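Local atomic coordinates of predicted ATPase of the ABC class (Vibrio vulnificus, PDB entry 5D6A), a protein that binds the ATP analogue AMP-PNP and probably hydrolyses ATP, as a predicted ATPase of the ABC class. Residues 461-473 with 560-574. Residues are numbered along the deposited sequence; the frame is centred on the assembly and turned at random.
Sequences PRALHCSALMNIL and MAALNRMRKSQFRNN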
loop_
_atom_site.group_PDB
_atom_site.type_symbol
_atom_site.label_atom_id
_atom_site.label_comp_id
_atom_site.label_asym_id
_atom_site.label_seq_id
_atom_site.Cartn_x
_atom_site.Cartn_y
_atom_site.Cartn_z
ATOM N N PRO A 461 27.118 -15.101 2.614
ATOM C CA PRO A 461 25.660 -15.014 2.552
ATOM C C PRO A 461 24.980 -16.000 3.490
ATOM O O PRO A 461 25.541 -17.053 3.793
ATOM C CB PRO A 461 25.336 -15.362 1.086
ATOM C CG PRO A 461 26.641 -15.373 0.357
ATOM C CD PRO A 461 27.691 -15.664 1.380
ATOM N N ARG A 462 23.785 -15.649 3.955
ATOM C CA ARG A 462 23.020 -16.528 4.828
ATOM C C ARG A 462 22.550 -17.721 4.020
ATOM O O ARG A 462 22.157 -17.575 2.862
ATOM C CB ARG A 462 21.780 -15.817 5.368
ATOM C CG ARG A 462 22.038 -14.590 6.224
ATOM C CD ARG A 462 20.746 -13.797 6.380
ATOM N NE ARG A 462 20.286 -13.287 5.085
ATOM C CZ ARG A 462 19.105 -12.715 4.862
ATOM N NH1 ARG A 462 18.216 -12.576 5.842
ATOM N NH2 ARG A 462 18.800 -12.293 3.642
ATOM N N ALA A 463 22.584 -18.899 4.625
ATOM C CA ALA A 463 22.107 -20.090 3.949
ATOM C C ALA A 463 20.581 -20.123 4.043
ATOM O O ALA A 463 20.010 -19.689 5.041
ATOM C CB ALA A 463 22.712 -21.335 4.576
ATOM N N LEU A 464 19.926 -20.624 3.000
ATOM C CA LEU A 464 18.468 -20.728 2.976
ATOM C C LEU A 464 18.045 -22.183 3.144
ATOM O O LEU A 464 18.650 -23.076 2.555
ATOM C CB LEU A 464 17.919 -20.196 1.650
ATOM C CG LEU A 464 16.403 -20.295 1.426
ATOM C CD1 LEU A 464 15.633 -19.488 2.461
ATOM C CD2 LEU A 464 16.047 -19.832 0.023
ATOM N N HIS A 465 17.006 -22.417 3.944
ATOM C CA HIS A 465 16.492 -23.770 4.148
ATOM C C HIS A 465 15.480 -24.036 3.033
ATOM O O HIS A 465 14.270 -23.938 3.245
ATOM C CB HIS A 465 15.807 -23.906 5.510
ATOM C CG HIS A 465 15.597 -25.325 5.942
ATOM N ND1 HIS A 465 15.811 -25.752 7.235
ATOM C CD2 HIS A 465 15.261 -26.428 5.235
ATOM C CE1 HIS A 465 15.568 -27.048 7.316
ATOM N NE2 HIS A 465 15.238 -27.483 6.114
ATOM N N CYS A 466 15.978 -24.374 1.846
ATOM C CA CYS A 466 15.121 -24.625 0.679
ATOM C C CYS A 466 13.982 -25.622 0.915
ATOM O O CYS A 466 12.886 -25.439 0.394
ATOM C CB CYS A 466 15.965 -25.097 -0.502
ATOM S SG CYS A 466 17.182 -23.890 -1.061
ATOM N N SER A 467 14.237 -26.664 1.698
ATOM C CA SER A 467 13.218 -27.681 1.964
ATOM C C SER A 467 12.095 -27.207 2.900
ATOM O O SER A 467 11.003 -27.779 2.894
ATOM C CB SER A 467 13.862 -28.941 2.543
ATOM O OG SER A 467 14.442 -28.691 3.806
ATOM N N ALA A 468 12.359 -26.180 3.705
ATOM C CA ALA A 468 11.347 -25.653 4.625
ATOM C C ALA A 468 10.200 -24.981 3.862
ATOM O O ALA A 468 9.098 -24.830 4.392
ATOM C CB ALA A 468 11.978 -24.679 5.611
ATOM N N LEU A 469 10.473 -24.575 2.621
ATOM C CA LEU A 469 9.461 -23.952 1.765
ATOM C C LEU A 469 8.405 -24.972 1.351
ATOM O O LEU A 469 7.238 -24.626 1.165
ATOM C CB LEU A 469 10.113 -23.342 0.523
ATOM C CG LEU A 469 11.039 -22.146 0.758
ATOM C CD1 LEU A 469 11.859 -21.833 -0.485
ATOM C CD2 LEU A 469 10.238 -20.933 1.200
HETATM N N MSE A 470 8.828 -26.227 1.212
HETATM C CA MSE A 470 7.929 -27.323 0.841
HETATM C C MSE A 470 6.885 -27.520 1.908
HETATM O O MSE A 470 5.724 -27.794 1.605
HETATM C CB MSE A 470 8.756 -28.599 0.653
HETATM C CG MSE A 470 7.934 -29.830 0.282
HETATM SE SE MSE A 470 7.008 -29.561 -1.430
HETATM C CE MSE A 470 8.474 -30.072 -2.641
ATOM N N ASN A 471 7.292 -27.378 3.169
ATOM C CA ASN A 471 6.375 -27.530 4.298
ATOM C C ASN A 471 5.241 -26.505 4.267
ATOM O O ASN A 471 4.110 -26.808 4.646
ATOM C CB ASN A 471 7.142 -27.440 5.622
ATOM C CG ASN A 471 8.156 -28.558 5.787
ATOM O OD1 ASN A 471 8.199 -29.500 4.997
ATOM N ND2 ASN A 471 8.976 -28.461 6.820
ATOM N N ILE A 472 5.550 -25.298 3.807
ATOM C CA ILE A 472 4.552 -24.240 3.696
ATOM C C ILE A 472 3.554 -24.604 2.594
ATOM O O ILE A 472 2.354 -24.381 2.745
ATOM C CB ILE A 472 5.209 -22.874 3.408
ATOM C CG1 ILE A 472 6.210 -22.525 4.517
ATOM C CG2 ILE A 472 4.153 -21.781 3.287
ATOM C CD1 ILE A 472 6.961 -21.233 4.275
ATOM N N LEU A 473 4.051 -25.171 1.495
ATOM C CA LEU A 473 3.180 -25.588 0.394
ATOM C C LEU A 473 2.236 -26.712 0.805
ATOM O O LEU A 473 1.052 -26.671 0.478
ATOM C CB LEU A 473 3.997 -26.033 -0.821
ATOM C CG LEU A 473 4.698 -24.960 -1.658
ATOM C CD1 LEU A 473 5.683 -25.604 -2.616
ATOM C CD2 LEU A 473 3.691 -24.114 -2.420
HETATM N N MSE A 560 14.867 -12.593 -3.805
HETATM C CA MSE A 560 15.475 -12.573 -2.475
HETATM C C MSE A 560 14.768 -11.559 -1.625
HETATM O O MSE A 560 14.401 -11.844 -0.485
HETATM C CB MSE A 560 16.954 -12.192 -2.548
HETATM C CG MSE A 560 17.835 -13.329 -3.057
HETATM SE SE MSE A 560 17.646 -14.925 -1.914
HETATM C CE MSE A 560 18.308 -14.177 -0.216
ATOM N N ALA A 561 14.570 -10.364 -2.173
ATOM C CA ALA A 561 13.882 -9.300 -1.451
ATOM C C ALA A 561 12.531 -9.792 -0.925
ATOM O O ALA A 561 12.195 -9.581 0.241
ATOM C CB ALA A 561 13.694 -8.086 -2.349
ATOM N N ALA A 562 11.765 -10.451 -1.791
ATOM C CA ALA A 562 10.454 -10.984 -1.412
ATOM C C ALA A 562 10.613 -12.070 -0.358
ATOM O O ALA A 562 9.839 -12.152 0.596
ATOM C CB ALA A 562 9.738 -11.542 -2.632
ATOM N N LEU A 563 11.638 -12.895 -0.539
ATOM C CA LEU A 563 11.919 -14.000 0.365
ATOM C C LEU A 563 12.403 -13.495 1.729
ATOM O O LEU A 563 12.114 -14.107 2.757
ATOM C CB LEU A 563 12.946 -14.927 -0.290
ATOM C CG LEU A 563 13.151 -16.339 0.247
ATOM C CD1 LEU A 563 11.839 -17.105 0.338
ATOM C CD2 LEU A 563 14.127 -17.066 -0.668
ATOM N N ASN A 564 13.124 -12.372 1.732
ATOM C CA ASN A 564 13.615 -11.758 2.971
ATOM C C ASN A 564 12.475 -11.214 3.821
ATOM O O ASN A 564 12.651 -10.974 5.014
ATOM C CB ASN A 564 14.579 -10.601 2.665
ATOM C CG ASN A 564 15.882 -11.061 2.041
ATOM O OD1 ASN A 564 16.282 -12.212 2.180
ATOM N ND2 ASN A 564 16.564 -10.146 1.363
ATOM N N ARG A 565 11.318 -11.004 3.192
ATOM C CA ARG A 565 10.137 -10.469 3.875
ATOM C C ARG A 565 9.074 -11.520 4.174
ATOM O O ARG A 565 8.021 -11.191 4.723
ATOM C CB ARG A 565 9.539 -9.330 3.051
ATOM C CG ARG A 565 10.446 -8.115 3.011
ATOM C CD ARG A 565 10.038 -7.102 1.956
ATOM N NE ARG A 565 10.873 -5.911 2.056
ATOM C CZ ARG A 565 12.122 -5.821 1.600
ATOM N NH1 ARG A 565 12.795 -4.690 1.754
ATOM N NH2 ARG A 565 12.707 -6.854 1.003
HETATM N N MSE A 566 9.342 -12.775 3.816
HETATM C CA MSE A 566 8.411 -13.868 4.104
HETATM C C MSE A 566 8.693 -14.266 5.526
HETATM O O MSE A 566 9.818 -14.630 5.867
HETATM C CB MSE A 566 8.595 -15.029 3.137
HETATM C CG MSE A 566 7.275 -15.744 2.889
HETATM SE SE MSE A 566 7.278 -17.476 3.813
HETATM C CE MSE A 566 8.529 -18.401 2.607
ATOM N N ARG A 567 7.662 -14.211 6.361
ATOM C CA ARG A 567 7.796 -14.459 7.803
ATOM C C ARG A 567 8.168 -15.881 8.244
ATOM O O ARG A 567 8.581 -16.077 9.389
ATOM C CB ARG A 567 6.520 -13.988 8.505
ATOM C CG ARG A 567 6.264 -12.508 8.253
ATOM C CD ARG A 567 4.968 -11.997 8.845
ATOM N NE ARG A 567 4.846 -10.554 8.640
ATOM C CZ ARG A 567 5.376 -9.624 9.436
ATOM N NH1 ARG A 567 6.081 -9.967 10.514
ATOM N NH2 ARG A 567 5.203 -8.338 9.156
ATOM N N LYS A 568 8.036 -16.857 7.349
ATOM C CA LYS A 568 8.373 -18.248 7.679
ATOM C C LYS A 568 9.741 -18.670 7.137
ATOM O O LYS A 568 10.272 -19.704 7.540
ATOM C CB LYS A 568 7.311 -19.202 7.130
ATOM C CG LYS A 568 5.899 -18.976 7.652
ATOM C CD LYS A 568 5.779 -19.262 9.137
ATOM C CE LYS A 568 4.335 -19.136 9.593
ATOM N NZ LYS A 568 4.177 -19.414 11.044
ATOM N N SER A 569 10.304 -17.886 6.221
ATOM C CA SER A 569 11.608 -18.213 5.643
ATOM C C SER A 569 12.637 -18.571 6.710
ATOM O O SER A 569 12.745 -17.892 7.733
ATOM C CB SER A 569 12.141 -17.042 4.814
ATOM O OG SER A 569 11.334 -16.799 3.682
ATOM N N GLN A 570 13.388 -19.642 6.460
ATOM C CA GLN A 570 14.432 -20.080 7.380
ATOM C C GLN A 570 15.826 -19.794 6.820
ATOM O O GLN A 570 16.261 -20.420 5.851
ATOM C CB GLN A 570 14.307 -21.572 7.699
ATOM C CG GLN A 570 13.073 -21.954 8.500
ATOM C CD GLN A 570 13.123 -23.389 9.002
ATOM O OE1 GLN A 570 14.177 -24.029 8.996
ATOM N NE2 GLN A 570 11.984 -23.897 9.456
ATOM N N PHE A 571 16.505 -18.828 7.437
ATOM C CA PHE A 571 17.866 -18.455 7.080
ATOM C C PHE A 571 18.764 -18.762 8.267
ATOM O O PHE A 571 18.303 -18.761 9.410
ATOM C CB PHE A 571 17.977 -16.957 6.776
ATOM C CG PHE A 571 17.368 -16.537 5.466
ATOM C CD1 PHE A 571 18.134 -16.521 4.307
ATOM C CD2 PHE A 571 16.050 -16.113 5.395
ATOM C CE1 PHE A 571 17.590 -16.117 3.100
ATOM C CE2 PHE A 571 15.500 -15.707 4.189
ATOM C CZ PHE A 571 16.273 -15.709 3.039
ATOM N N ARG A 572 20.039 -19.030 8.006
ATOM C CA ARG A 572 20.990 -19.269 9.087
ATOM C C ARG A 572 22.328 -18.623 8.746
ATOM O O ARG A 572 22.534 -18.134 7.635
ATOM C CB ARG A 572 21.223 -20.767 9.345
ATOM C CG ARG A 572 22.136 -21.437 8.322
ATOM C CD ARG A 572 22.945 -22.575 8.932
ATOM N NE ARG A 572 22.256 -23.859 9.023
ATOM C CZ ARG A 572 22.387 -24.851 8.142
ATOM N NH1 ARG A 572 23.174 -24.725 7.075
ATOM N NH2 ARG A 572 21.726 -25.985 8.328
ATOM N N ASN A 573 23.235 -18.642 9.716
ATOM C CA ASN A 573 24.583 -18.125 9.542
ATOM C C ASN A 573 25.602 -19.229 9.776
ATOM O O ASN A 573 25.751 -19.707 10.903
ATOM C CB ASN A 573 24.854 -16.964 10.504
ATOM C CG ASN A 573 24.237 -15.658 10.043
ATOM O OD1 ASN A 573 24.238 -15.345 8.853
ATOM N ND2 ASN A 573 23.747 -14.866 10.989
ATOM N N ASN A 574 26.289 -19.643 8.712
ATOM C CA ASN A 574 27.341 -20.656 8.815
ATOM C C ASN A 574 28.537 -19.993 9.491
ATOM O O ASN A 574 29.671 -20.058 9.011
ATOM C CB ASN A 574 27.730 -21.171 7.428
ATOM C CG ASN A 574 26.567 -21.809 6.691
ATOM O OD1 ASN A 574 25.598 -22.249 7.302
ATOM N ND2 ASN A 574 26.669 -21.876 5.366
HETATM O O HOH W 1 15.392 -11.148 6.275
#
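The ring of Phe571 fills the slot between Arg462 and Leu464, a flat aromatic ring, which can accept a planar cation on one face and a methyl on the other. On one face lies the Arg462 guanidinium, its plane only 7° from the ring's and CZ 4.1 Å from the ring centroid, a stacked cation-pi pair; a bend at chi3 (-64°) folds the long chain back over the ring. On the opposite face Leu464 CD1 makes a CH-pi contact, 4.0 Å from the same centroid. Stacking leaves the guanidinium rim for polar partners: NH2 donates to Asn564 OD1 (2.9 Å), approaching from above the amide plane, and also forms a salt bridge with Glu352, while NH1 shares a water with Asn564 O and hydrogen-bonds the carbonyl of His312. The backbones behind are neighbouring antiparallel strands of a small three-stranded sheet: Leu464 and Phe571, a non-hydrogen-bonded pair, share one face, and on the other the small Ala463 CB meets Arg572 CG, its hydrogen-bonded partner. Next along, Gln570 O accepts from His465 N and its side chain packs on Ala468 CB. Chi1 of 177° carries the Leu464 fork past the strand, and CD2 meets Leu563 CD2 tip to tip (3.4 Å). Met566, present as selenomethionine, is an unbranched chain whose CE rests over the groove between Leu469 CD2 (3.4 Å) and Ile472 CD1 (3.6 Å), while Lys568 lays its aliphatic CB against that same isoleucine methyl.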